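Homospermidine synthase (Legionella pneumophila subsp. pneumophila str. Philadelphia 1, PDB 2PH5) probably catalyses formation of the polyamine homospermidine, and binds nicotinamide-adenine-dinucleotide in a Rossmann-type domain. Local coordinates at residues V205-S210 and G355-G360; G284-F289 and H318-P323; S210-P215 and P323-R328; R277-T282 and T442-L447. All coordinates share one frame; numbering follows the deposited sequence.

Contact 1: residues V205-S210 and G355-G360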
loop_
_atom_site.group_PDB
_atom_site.type_symbol
_atom_site.label_atom_id
_atom_site.label_comp_id
_atom_site.label_asym_id
_atom_site.label_seq_id
_atom_site.Cartn_x
_atom_site.Cartn_y
_atom_site.Cartn_z
ATOM N N VAL A 205 -5.005 18.600 8.398
ATOM C CA VAL A 205 -4.118 19.089 7.364
ATOM C C VAL A 205 -4.316 17.897 6.443
ATOM O O VAL A 205 -3.755 16.822 6.673
ATOM C CB VAL A 205 -2.642 19.171 7.822
ATOM C CG1 VAL A 205 -1.762 19.575 6.645
ATOM C CG2 VAL A 205 -2.502 20.204 8.951
ATOM N N ALA A 206 -5.188 18.072 5.455
ATOM C CA ALA A 206 -5.513 17.000 4.524
ATOM C C ALA A 206 -4.797 17.200 3.199
ATOM O O ALA A 206 -5.034 18.179 2.489
ATOM C CB ALA A 206 -7.018 16.939 4.313
ATOM N N GLU A 207 -3.909 16.265 2.881
ATOM C CA GLU A 207 -3.137 16.329 1.650
ATOM C C GLU A 207 -3.197 14.996 0.935
ATOM O O GLU A 207 -3.210 13.936 1.563
ATOM C CB GLU A 207 -1.672 16.684 1.942
ATOM C CG GLU A 207 -0.772 16.724 0.711
ATOM C CD GLU A 207 0.686 17.025 1.045
ATOM O OE1 GLU A 207 0.967 17.402 2.206
ATOM O OE2 GLU A 207 1.554 16.894 0.146
ATOM N N GLN A 208 -3.225 15.061 -0.387
ATOM C CA GLN A 208 -3.275 13.858 -1.185
ATOM C C GLN A 208 -2.418 14.043 -2.425
ATOM O O GLN A 208 -2.760 14.812 -3.318
ATOM C CB GLN A 208 -4.720 13.563 -1.552
ATOM C CG GLN A 208 -5.041 12.093 -1.574
ATOM C CD GLN A 208 -6.495 11.839 -1.256
ATOM O OE1 GLN A 208 -7.025 10.755 -1.516
ATOM N NE2 GLN A 208 -7.154 12.846 -0.678
ATOM N N ASP A 209 -1.290 13.337 -2.447
ATOM C CA ASP A 209 -0.328 13.384 -3.544
ATOM C C ASP A 209 -0.685 12.295 -4.542
ATOM O O ASP A 209 -0.642 11.104 -4.216
ATOM C CB ASP A 209 1.085 13.128 -3.001
ATOM C CG ASP A 209 2.182 13.637 -3.927
ATOM O OD1 ASP A 209 2.051 13.518 -5.167
ATOM O OD2 ASP A 209 3.193 14.147 -3.403
ATOM N N SER A 210 -1.032 12.707 -5.760
ATOM C CA SER A 210 -1.394 11.767 -6.819
ATOM C C SER A 210 -0.352 11.737 -7.941
ATOM O O SER A 210 -0.620 11.227 -9.024
ATOM C CB SER A 210 -2.768 12.127 -7.410
ATOM O OG SER A 210 -2.757 13.395 -8.048
ATOM N N GLY A 355 -0.421 13.775 -12.594
ATOM C CA GLY A 355 -0.804 13.929 -11.200
ATOM C C GLY A 355 -0.685 15.310 -10.591
ATOM O O GLY A 355 -0.223 16.258 -11.224
ATOM N N CYS A 356 -1.101 15.419 -9.338
ATOM C CA CYS A 356 -1.052 16.691 -8.654
ATOM C C CYS A 356 -0.956 16.509 -7.146
ATOM O O CYS A 356 -1.100 15.401 -6.625
ATOM C CB CYS A 356 -2.290 17.516 -9.006
ATOM S SG CYS A 356 -3.829 16.772 -8.478
ATOM N N ASP A 357 -0.709 17.606 -6.446
ATOM C CA ASP A 357 -0.587 17.558 -5.006
ATOM C C ASP A 357 -1.643 18.474 -4.395
ATOM O O ASP A 357 -1.613 19.690 -4.611
ATOM C CB ASP A 357 0.815 18.015 -4.593
ATOM C CG ASP A 357 1.156 17.638 -3.162
ATOM O OD1 ASP A 357 0.242 17.664 -2.309
ATOM O OD2 ASP A 357 2.338 17.332 -2.891
ATOM N N GLU A 358 -2.589 17.886 -3.661
ATOM C CA GLU A 358 -3.639 18.667 -3.015
ATOM C C GLU A 358 -3.334 18.870 -1.556
ATOM O O GLU A 358 -3.651 18.022 -0.731
ATOM C CB GLU A 358 -5.004 17.990 -3.104
ATOM C CG GLU A 358 -5.748 18.307 -4.355
ATOM C CD GLU A 358 -7.258 18.309 -4.169
ATOM O OE1 GLU A 358 -7.807 17.362 -3.539
ATOM O OE2 GLU A 358 -7.889 19.266 -4.675
ATOM N N LEU A 359 -2.720 20.000 -1.240
ATOM C CA LEU A 359 -2.376 20.323 0.133
ATOM C C LEU A 359 -3.363 21.354 0.659
ATOM O O LEU A 359 -3.618 22.359 0.002
ATOM C CB LEU A 359 -0.960 20.892 0.205
ATOM C CG LEU A 359 -0.570 21.477 1.566
ATOM C CD1 LEU A 359 -0.626 20.379 2.613
ATOM C CD2 LEU A 359 0.844 22.088 1.495
ATOM N N GLY A 360 -3.924 21.100 1.836
ATOM C CA GLY A 360 -4.871 22.039 2.399
ATOM C C GLY A 360 -5.306 21.668 3.800
ATOM O O GLY A 360 -4.805 20.703 4.377
HETATM O O HOH W 1 -4.145 14.497 -5.668
#
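Glu207 and Asp357 point their carboxylates off the same face of two neighbouring strands, where Asp209 joins them. These strands, 202-213 and 352-364, are antiparallel neighbours in the mixed sheet of the C-terminal domain. CG of Glu207 stands anti to the backbone N (chi1 178°), and the extended side chain and that of Asp357 cross obliquely. OE2 of Glu207 comes to 2.9 Å from OD1 of Asp357, the two planes being turned 34° from each other. OD2 of Asp209 lies 3.3 Å from OD2 of Asp357. All of these oxygens are acceptors, and each residue has a hydrogen-bonded hydroxyl partner outside the two segments: Tyr319 for Glu207, Thr392 for Asp357, Thr225 for Asp209. OE1 of Glu207 also lies 3.4 Å from CD1 of Leu359, whose side chain, on the same face, is about 6 Å from the bound NAD. On the reverse face Glu358 sends its carboxylate to Thr280, Thr282 and Thr376.

The backbone pairing is firm at Gln208 and Glu358 (Gln208 N to Glu358 O, 3.0 Å) and at Ser210 N to Cys356 O, 2.8 Å. Past this point a side chain takes over: OG of Ser210, set between its own N and carbonyl carbon, accepts from Cys356 N at 2.9 Å. Three acceptor groups are thus brought together on a buried face, and the hydroxyl bonded to each probably offsets part of their mutual repulsion.

Contact 2: residues G284-F289 and H318-P323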
loop_
_atom_site.group_PDB
_atom_site.type_symbol
_atom_site.label_atom_id
_atom_site.label_comp_id
_atom_site.label_asym_id
_atom_site.label_seq_id
_atom_site.Cartn_x
_atom_site.Cartn_y
_atom_site.Cartn_z
ATOM N N GLY A 284 -11.915 13.318 -2.822
ATOM C CA GLY A 284 -12.944 13.143 -1.808
ATOM C C GLY A 284 -12.481 12.347 -0.602
ATOM O O GLY A 284 -11.292 12.345 -0.275
ATOM N N ALA A 285 -13.425 11.671 0.051
ATOM C CA ALA A 285 -13.157 10.852 1.234
ATOM C C ALA A 285 -11.995 9.909 0.982
ATOM O O ALA A 285 -11.910 9.302 -0.081
ATOM C CB ALA A 285 -14.391 10.039 1.594
ATOM N N PHE A 286 -11.105 9.777 1.959
ATOM C CA PHE A 286 -9.970 8.877 1.809
ATOM C C PHE A 286 -9.402 8.515 3.173
ATOM O O PHE A 286 -9.838 9.044 4.194
ATOM C CB PHE A 286 -8.871 9.534 0.962
ATOM C CG PHE A 286 -8.142 10.639 1.673
ATOM C CD1 PHE A 286 -8.766 11.864 1.910
ATOM C CD2 PHE A 286 -6.844 10.445 2.141
ATOM C CE1 PHE A 286 -8.112 12.883 2.606
ATOM C CE2 PHE A 286 -6.175 11.455 2.841
ATOM C CZ PHE A 286 -6.814 12.681 3.074
ATOM N N HIS A 287 -8.441 7.596 3.191
ATOM C CA HIS A 287 -7.801 7.220 4.442
ATOM C C HIS A 287 -6.344 7.655 4.398
ATOM O O HIS A 287 -5.530 7.066 3.686
ATOM C CB HIS A 287 -7.864 5.710 4.681
ATOM C CG HIS A 287 -9.224 5.209 5.059
ATOM N ND1 HIS A 287 -9.438 3.941 5.557
ATOM C CD2 HIS A 287 -10.443 5.798 4.990
ATOM C CE1 HIS A 287 -10.730 3.771 5.778
ATOM N NE2 HIS A 287 -11.361 4.882 5.442
ATOM N N GLY A 288 -6.010 8.685 5.163
ATOM C CA GLY A 288 -4.634 9.147 5.177
ATOM C C GLY A 288 -3.853 8.638 6.380
ATOM O O GLY A 288 -4.442 8.184 7.363
ATOM N N PHE A 289 -2.528 8.691 6.297
ATOM C CA PHE A 289 -1.676 8.272 7.401
ATOM C C PHE A 289 -1.652 9.427 8.391
ATOM O O PHE A 289 -1.560 10.591 7.988
ATOM C CB PHE A 289 -0.235 7.996 6.930
ATOM C CG PHE A 289 -0.092 6.773 6.079
ATOM C CD1 PHE A 289 -0.304 6.842 4.704
ATOM C CD2 PHE A 289 0.217 5.543 6.656
ATOM C CE1 PHE A 289 -0.214 5.702 3.908
ATOM C CE2 PHE A 289 0.308 4.396 5.874
ATOM C CZ PHE A 289 0.090 4.474 4.492
ATOM N N HIS A 318 -4.525 17.394 13.781
ATOM C CA HIS A 318 -3.570 16.389 13.374
ATOM C C HIS A 318 -3.511 16.315 11.853
ATOM O O HIS A 318 -4.324 16.927 11.160
ATOM C CB HIS A 318 -3.904 15.018 13.990
ATOM C CG HIS A 318 -5.142 14.377 13.445
ATOM N ND1 HIS A 318 -5.224 13.891 12.157
ATOM C CD2 HIS A 318 -6.328 14.087 14.033
ATOM C CE1 HIS A 318 -6.405 13.327 11.978
ATOM N NE2 HIS A 318 -7.094 13.431 13.100
ATOM N N TYR A 319 -2.536 15.562 11.355
ATOM C CA TYR A 319 -2.275 15.401 9.931
ATOM C C TYR A 319 -2.958 14.133 9.365
ATOM O O TYR A 319 -2.995 13.094 10.020
ATOM C CB TYR A 319 -0.741 15.338 9.752
ATOM C CG TYR A 319 -0.184 15.572 8.356
ATOM C CD1 TYR A 319 1.161 15.295 8.065
ATOM C CD2 TYR A 319 -0.993 16.062 7.327
ATOM C CE1 TYR A 319 1.683 15.497 6.772
ATOM C CE2 TYR A 319 -0.490 16.269 6.041
ATOM C CZ TYR A 319 0.847 15.985 5.772
ATOM O OH TYR A 319 1.339 16.203 4.500
ATOM N N ALA A 320 -3.517 14.244 8.160
ATOM C CA ALA A 320 -4.175 13.132 7.455
ATOM C C ALA A 320 -3.504 13.120 6.078
ATOM O O ALA A 320 -4.003 13.720 5.119
ATOM C CB ALA A 320 -5.681 13.403 7.312
ATOM N N TYR A 321 -2.368 12.439 5.995
ATOM C CA TYR A 321 -1.558 12.387 4.779
ATOM C C TYR A 321 -1.694 11.145 3.918
ATOM O O TYR A 321 -1.744 10.022 4.414
ATOM C CB TYR A 321 -0.080 12.536 5.158
ATOM C CG TYR A 321 0.894 12.650 3.997
ATOM C CD1 TYR A 321 2.138 12.025 4.049
ATOM C CD2 TYR A 321 0.609 13.448 2.882
ATOM C CE1 TYR A 321 3.075 12.196 3.037
ATOM C CE2 TYR A 321 1.550 13.626 1.858
ATOM C CZ TYR A 321 2.781 12.997 1.946
ATOM O OH TYR A 321 3.719 13.177 0.954
ATOM N N ASN A 322 -1.726 11.365 2.612
ATOM C CA ASN A 322 -1.798 10.277 1.654
ATOM C C ASN A 322 -0.764 10.663 0.607
ATOM O O ASN A 322 -1.029 11.499 -0.265
ATOM C CB ASN A 322 -3.183 10.189 1.026
ATOM C CG ASN A 322 -3.366 8.932 0.202
ATOM O OD1 ASN A 322 -4.345 8.793 -0.527
ATOM N ND2 ASN A 322 -2.429 8.003 0.317
ATOM N N PRO A 323 0.440 10.072 0.695
ATOM C CA PRO A 323 1.551 10.337 -0.225
ATOM C C PRO A 323 1.304 9.812 -1.634
ATOM O O PRO A 323 0.268 9.207 -1.915
ATOM C CB PRO A 323 2.723 9.642 0.455
ATOM C CG PRO A 323 2.071 8.431 1.026
ATOM C CD PRO A 323 0.789 8.984 1.630
#
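Phe289 and Tyr321 form a single antiparallel bridge where two strands cross at 108° between their directions, an angle consistent with a single bridge. Tyr321 N donates to Phe289 O at 2.8 Å with an angle of 164° at the hydrogen; the return bond, Phe289 N to Tyr321 O, is modelled so short that its exact length is doubtful.

Phe286 has CG between its backbone N and carbonyl carbon (chi1 72°), and the bond from CA to CB heads toward the other strand. CZ, at the ring's edge, meets Ala320 O in the ring plane at 3.6 Å. Beside it, CE2 lies 3.7 Å from Asn322 CB, the ring and the amide sliding past each other with their planes nearly parallel. The ring of Phe289 crosses Pro323 at about a right angle, CD1 reaching Pro323 CD at 3.9 Å, while Tyr321 O sits near that ring's plane, 3.5 Å from CD1.

The bridge joins the hairpin of strands 275-278 and 286-289 to the mixed sheet, close to the second subunit, whose Glu338 and Ser336 bond His287. Chemically, the C-H edges of both phenylalanine rings probably add weak electrostatic contacts to the carbonyl oxygens of Ala320 and Tyr321.

Contact 3: residues S210-P215 and P323-R328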
loop_
_atom_site.group_PDB
_atom_site.type_symbol
_atom_site.label_atom_id
_atom_site.label_comp_id
_atom_site.label_asym_id
_atom_site.label_seq_id
_atom_site.Cartn_x
_atom_site.Cartn_y
_atom_site.Cartn_z
ATOM N N SER A 210 -1.032 12.707 -5.760
ATOM C CA SER A 210 -1.394 11.767 -6.819
ATOM C C SER A 210 -0.352 11.737 -7.941
ATOM O O SER A 210 -0.620 11.227 -9.024
ATOM C CB SER A 210 -2.768 12.127 -7.410
ATOM O OG SER A 210 -2.757 13.395 -8.048
ATOM N N GLN A 211 0.835 12.280 -7.696
ATOM C CA GLN A 211 1.854 12.276 -8.739
ATOM C C GLN A 211 2.328 10.851 -9.036
ATOM O O GLN A 211 2.797 10.154 -8.141
ATOM C CB GLN A 211 3.027 13.180 -8.331
ATOM C CG GLN A 211 2.562 14.622 -8.056
ATOM C CD GLN A 211 3.639 15.521 -7.478
ATOM O OE1 GLN A 211 4.461 16.095 -8.214
ATOM N NE2 GLN A 211 3.648 15.647 -6.146
ATOM N N VAL A 212 2.158 10.415 -10.286
ATOM C CA VAL A 212 2.590 9.085 -10.711
ATOM C C VAL A 212 3.869 9.232 -11.522
ATOM O O VAL A 212 4.206 10.333 -11.956
ATOM C CB VAL A 212 1.538 8.365 -11.583
ATOM C CG1 VAL A 212 0.336 8.001 -10.741
ATOM C CG2 VAL A 212 1.143 9.238 -12.761
ATOM N N THR A 213 4.561 8.122 -11.759
ATOM C CA THR A 213 5.833 8.188 -12.465
ATOM C C THR A 213 6.141 7.092 -13.472
ATOM O O THR A 213 5.422 6.102 -13.590
ATOM C CB THR A 213 6.981 8.145 -11.476
ATOM O OG1 THR A 213 6.917 6.905 -10.767
ATOM C CG2 THR A 213 6.897 9.297 -10.488
ATOM N N TYR A 214 7.252 7.289 -14.176
ATOM C CA TYR A 214 7.755 6.345 -15.156
ATOM C C TYR A 214 9.278 6.511 -15.253
ATOM O O TYR A 214 9.786 7.622 -15.378
ATOM C CB TYR A 214 7.121 6.589 -16.527
ATOM C CG TYR A 214 7.719 5.697 -17.587
ATOM C CD1 TYR A 214 7.322 4.357 -17.717
ATOM C CD2 TYR A 214 8.763 6.154 -18.391
ATOM C CE1 TYR A 214 7.964 3.497 -18.618
ATOM C CE2 TYR A 214 9.405 5.307 -19.284
ATOM C CZ TYR A 214 9.007 3.984 -19.390
ATOM O OH TYR A 214 9.697 3.155 -20.232
ATOM N N PRO A 215 10.030 5.400 -15.187
ATOM C CA PRO A 215 9.585 4.008 -15.031
ATOM C C PRO A 215 9.007 3.747 -13.632
ATOM O O PRO A 215 9.148 4.573 -12.729
ATOM C CB PRO A 215 10.867 3.222 -15.273
ATOM C CG PRO A 215 11.879 4.097 -14.611
ATOM C CD PRO A 215 11.502 5.479 -15.129
ATOM N N PRO A 323 0.440 10.072 0.695
ATOM C CA PRO A 323 1.551 10.337 -0.225
ATOM C C PRO A 323 1.304 9.812 -1.634
ATOM O O PRO A 323 0.268 9.207 -1.915
ATOM C CB PRO A 323 2.723 9.642 0.455
ATOM C CG PRO A 323 2.071 8.431 1.026
ATOM C CD PRO A 323 0.789 8.984 1.630
ATOM N N CYS A 324 2.254 10.063 -2.525
ATOM C CA CYS A 324 2.131 9.609 -3.899
ATOM C C CYS A 324 2.180 8.084 -3.895
ATOM O O CYS A 324 2.879 7.483 -3.082
ATOM C CB CYS A 324 3.269 10.171 -4.739
ATOM S SG CYS A 324 4.867 9.553 -4.238
ATOM N N PRO A 325 1.435 7.433 -4.803
ATOM C CA PRO A 325 1.429 5.966 -4.853
ATOM C C PRO A 325 2.787 5.284 -4.652
ATOM O O PRO A 325 2.857 4.208 -4.053
ATOM C CB PRO A 325 0.791 5.657 -6.215
ATOM C CG PRO A 325 0.869 6.951 -6.976
ATOM C CD PRO A 325 0.670 7.997 -5.924
ATOM N N ASP A 326 3.858 5.903 -5.144
ATOM C CA ASP A 326 5.191 5.331 -4.984
ATOM C C ASP A 326 5.614 5.361 -3.518
ATOM O O ASP A 326 6.277 4.435 -3.037
ATOM C CB ASP A 326 6.215 6.091 -5.832
ATOM C CG ASP A 326 6.206 5.666 -7.293
ATOM O OD1 ASP A 326 6.849 6.355 -8.111
ATOM O OD2 ASP A 326 5.568 4.645 -7.626
ATOM N N ALA A 327 5.239 6.424 -2.810
ATOM C CA ALA A 327 5.576 6.534 -1.395
ATOM C C ALA A 327 4.687 5.569 -0.602
ATOM O O ALA A 327 5.035 5.168 0.505
ATOM C CB ALA A 327 5.375 7.966 -0.903
ATOM N N ARG A 328 3.541 5.199 -1.173
ATOM C CA ARG A 328 2.632 4.264 -0.515
ATOM C C ARG A 328 3.265 2.895 -0.575
ATOM O O ARG A 328 3.306 2.168 0.422
ATOM C CB ARG A 328 1.281 4.228 -1.216
ATOM C CG ARG A 328 0.554 5.545 -1.178
ATOM C CD ARG A 328 -0.656 5.546 -2.114
ATOM N NE ARG A 328 -0.981 6.912 -2.499
ATOM C CZ ARG A 328 -1.827 7.247 -3.462
ATOM N NH1 ARG A 328 -2.036 8.533 -3.729
ATOM N NH2 ARG A 328 -2.461 6.300 -4.147
HETATM O O HOH W 2 3.583 5.580 -10.259
#
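Thr213 and Asp326 reach toward each other tip to tip, and their hydroxyl and carboxylate make the one direct hydrogen bond between segments 210-215 and 323-328. OG1 of Thr213, held between its backbone N and carbonyl carbon (chi1 61°), donates to Asp326 OD1 at 2.7 Å and uses the syn lone pair of that oxygen. Asp326 has CG anti to its carbonyl carbon (chi1 -81°), and OD1 is the branch that meets the threonine. A water bridges the same two residues, accepting from Thr213 N at 3.1 Å and donating weakly to Asp326 OD2.

Further back, Val212 and Pro325 make an apolar contact, their side chains slanting across each other with Val212 CG1 3.9 Å from Pro325 CG. A carbonyl contact lies beside it: Gln211 O is 3.4 Å from Cys324 CB and also near Pro325 CD. Cys324 occupies the N-cap, and its SG accepts a weak bond from Ala327 N. From within the helix Arg328 reaches, extended, to Pro323 O: its NE donates there at 2.7 Å, the acceptor lying in the guanidinium plane, while Pro325 N sits over one face. Leu329 of the second subunit packs on Pro325 and Arg328, so the helix start lies at the dimer interface.

Asp326 stands in the first turn of the helix, whose N-terminus probably helps stabilise the negative charge that receives the threonine hydroxyl.

Contact 4: residues R277-T282 and T442-L447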
loop_
_atom_site.group_PDB
_atom_site.type_symbol
_atom_site.label_atom_id
_atom_site.label_comp_id
_atom_site.label_asym_id
_atom_site.label_seq_id
_atom_site.Cartn_x
_atom_site.Cartn_y
_atom_site.Cartn_z
ATOM N N ARG A 277 -9.722 9.033 8.752
ATOM C CA ARG A 277 -10.672 9.358 7.698
ATOM C C ARG A 277 -10.724 10.871 7.485
ATOM O O ARG A 277 -11.078 11.609 8.396
ATOM C CB ARG A 277 -12.069 8.861 8.086
ATOM C CG ARG A 277 -12.200 7.348 8.205
ATOM C CD ARG A 277 -13.610 6.918 8.609
ATOM N NE ARG A 277 -13.758 5.466 8.548
ATOM C CZ ARG A 277 -13.461 4.627 9.538
ATOM N NH1 ARG A 277 -13.005 5.091 10.695
ATOM N NH2 ARG A 277 -13.591 3.319 9.363
ATOM N N SER A 278 -10.375 11.329 6.290
ATOM C CA SER A 278 -10.408 12.750 6.003
ATOM C C SER A 278 -11.026 13.015 4.627
ATOM O O SER A 278 -11.617 12.118 4.019
ATOM C CB SER A 278 -8.996 13.334 6.099
ATOM O OG SER A 278 -9.010 14.742 6.074
ATOM N N TRP A 279 -10.886 14.236 4.123
ATOM C CA TRP A 279 -11.491 14.571 2.842
ATOM C C TRP A 279 -10.680 15.564 2.029
ATOM O O TRP A 279 -10.053 16.471 2.577
ATOM C CB TRP A 279 -12.883 15.149 3.081
ATOM C CG TRP A 279 -13.653 15.394 1.836
ATOM C CD1 TRP A 279 -14.464 14.512 1.196
ATOM C CD2 TRP A 279 -13.703 16.612 1.082
ATOM N NE1 TRP A 279 -15.028 15.099 0.090
ATOM C CE2 TRP A 279 -14.578 16.390 -0.005
ATOM C CE3 TRP A 279 -13.095 17.867 1.219
ATOM C CZ2 TRP A 279 -14.866 17.382 -0.954
ATOM C CZ3 TRP A 279 -13.380 18.851 0.278
ATOM C CH2 TRP A 279 -14.262 18.600 -0.794
ATOM N N THR A 280 -10.736 15.398 0.711
ATOM C CA THR A 280 -10.024 16.259 -0.222
ATOM C C THR A 280 -11.003 16.556 -1.369
ATOM O O THR A 280 -11.789 15.698 -1.754
ATOM C CB THR A 280 -8.748 15.538 -0.738
ATOM O OG1 THR A 280 -7.729 16.500 -1.013
ATOM C CG2 THR A 280 -9.047 14.736 -2.005
ATOM N N PRO A 281 -10.973 17.780 -1.921
ATOM C CA PRO A 281 -11.895 18.125 -3.017
ATOM C C PRO A 281 -11.805 17.299 -4.306
ATOM O O PRO A 281 -12.819 16.790 -4.788
ATOM C CB PRO A 281 -11.637 19.622 -3.232
ATOM C CG PRO A 281 -10.223 19.812 -2.749
ATOM C CD PRO A 281 -10.147 18.937 -1.526
ATOM N N THR A 282 -10.606 17.145 -4.855
ATOM C CA THR A 282 -10.425 16.379 -6.088
ATOM C C THR A 282 -10.873 14.915 -6.008
ATOM O O THR A 282 -11.664 14.467 -6.840
ATOM C CB THR A 282 -8.963 16.426 -6.547
ATOM O OG1 THR A 282 -8.569 17.789 -6.735
ATOM C CG2 THR A 282 -8.793 15.678 -7.855
ATOM N N THR A 442 -18.549 20.539 1.820
ATOM C CA THR A 442 -18.978 19.178 1.536
ATOM C C THR A 442 -19.839 18.631 2.653
ATOM O O THR A 442 -19.651 18.974 3.816
ATOM C CB THR A 442 -17.797 18.210 1.348
ATOM O OG1 THR A 442 -18.307 16.878 1.233
ATOM C CG2 THR A 442 -16.849 18.274 2.535
ATOM N N ASP A 443 -20.781 17.771 2.280
ATOM C CA ASP A 443 -21.694 17.139 3.223
ATOM C C ASP A 443 -21.098 15.844 3.752
ATOM O O ASP A 443 -21.771 15.063 4.424
ATOM C CB ASP A 443 -23.044 16.842 2.549
ATOM C CG ASP A 443 -22.910 15.937 1.327
ATOM O OD1 ASP A 443 -23.947 15.605 0.718
ATOM O OD2 ASP A 443 -21.774 15.558 0.968
ATOM N N TRP A 444 -19.831 15.615 3.439
ATOM C CA TRP A 444 -19.146 14.409 3.884
ATOM C C TRP A 444 -18.866 14.410 5.388
ATOM O O TRP A 444 -18.625 15.461 5.983
ATOM C CB TRP A 444 -17.802 14.280 3.167
ATOM C CG TRP A 444 -16.876 13.307 3.843
ATOM C CD1 TRP A 444 -16.784 11.968 3.603
ATOM C CD2 TRP A 444 -15.961 13.584 4.919
ATOM N NE1 TRP A 444 -15.873 11.394 4.460
ATOM C CE2 TRP A 444 -15.355 12.362 5.277
ATOM C CE3 TRP A 444 -15.600 14.747 5.617
ATOM C CZ2 TRP A 444 -14.404 12.265 6.303
ATOM C CZ3 TRP A 444 -14.652 14.650 6.643
ATOM C CH2 TRP A 444 -14.067 13.414 6.972
ATOM N N THR A 445 -18.896 13.225 5.991
ATOM C CA THR A 445 -18.551 13.059 7.399
ATOM C C THR A 445 -17.995 11.648 7.487
ATOM O O THR A 445 -18.278 10.818 6.632
ATOM C CB THR A 445 -19.761 13.151 8.362
ATOM O OG1 THR A 445 -20.290 11.838 8.581
ATOM C CG2 THR A 445 -20.842 14.047 7.794
ATOM N N PRO A 446 -17.187 11.357 8.516
ATOM C CA PRO A 446 -16.628 10.004 8.641
ATOM C C PRO A 446 -17.684 8.971 8.998
ATOM O O PRO A 446 -17.375 7.800 9.207
ATOM C CB PRO A 446 -15.577 10.162 9.738
ATOM C CG PRO A 446 -16.135 11.248 10.586
ATOM C CD PRO A 446 -16.657 12.247 9.565
ATOM N N LEU A 447 -18.933 9.416 9.051
ATOM C CA LEU A 447 -20.041 8.538 9.407
ATOM C C LEU A 447 -20.818 7.986 8.212
ATOM O O LEU A 447 -21.507 6.974 8.334
ATOM C CB LEU A 447 -20.991 9.270 10.354
ATOM C CG LEU A 447 -21.153 8.697 11.761
ATOM C CD1 LEU A 447 -19.813 8.314 12.348
ATOM C CD2 LEU A 447 -21.847 9.737 12.639
#
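Thr442 and Trp279 meet through a CH-pi contact: the methyl CG2 of the threonine stands over the six-membered ring, 3.8 Å from its centroid and only 9° off the normal. The opposite face of the Trp279 ring is lined by Pro281 N. A second CH-pi contact runs from Trp279 CB to the six-membered ring of Trp444, with CB 3.9 Å from that centroid; Pro446 N lines the opposite face of this ring. Both tryptophans have CG anti to the backbone N, and in each the bond from CA to CB heads toward the other segment.

The aromatic pairing itself is slight. The five-membered rings of Trp279 and Trp444 are near parallel, at 28°, but slid apart to 5.1 Å between centroids, so that they barely overlap.

The fold explains the meeting. Arg277 and Ser278 are in the hairpin strand 275-278 and Trp279 follows, while 442-447 begins at the end of 436-442, an outermost strand of the mixed sheet in this chain; the touching parts run almost oppositely. An ST turn bends this run at once: Trp444 N donates to Thr442 OG1 at 3.0 Å.

Carbonyl contacts come next. Ser278 O lies 3.6 Å from Trp444 CZ2, and Arg277 O is at the ring's edge, 3.8 Å from Trp444 CH2.

Among aliphatic groups, the extended Arg277 lies aslant Pro446, Arg277 CD reaching Pro446 CB at 4.0 Å. Its guanidinium makes salt bridges to Glu456 and to Glu338 of the second subunit.

How the contacts relate
Strand 202-213 ties contacts 1 and 3 together through the shared Ser210, and strand 311-322 beside it carries contact 2, whose centre is about 9 Å from that of contact 1. Glu207 OE1 reaches Tyr319 OH at 2.6 Å, joining these two contacts. Measured from side chain to NAD, Leu359 of contact 1 is about 6 Å away, Tyr319 of contact 2 about 8 Å and Gln211 of contact 3 about 12 Å. Contact 4 touches contact 1 through Glu358 and adjoins contact 2 through the hairpin 275-289, with centres about 10 Å apart. Contacts 3 and 4 lie farthest from each other, about 22 Å between centres. Contacts 2, 3 and 4 touch the second subunit, whereas contact 1 does not.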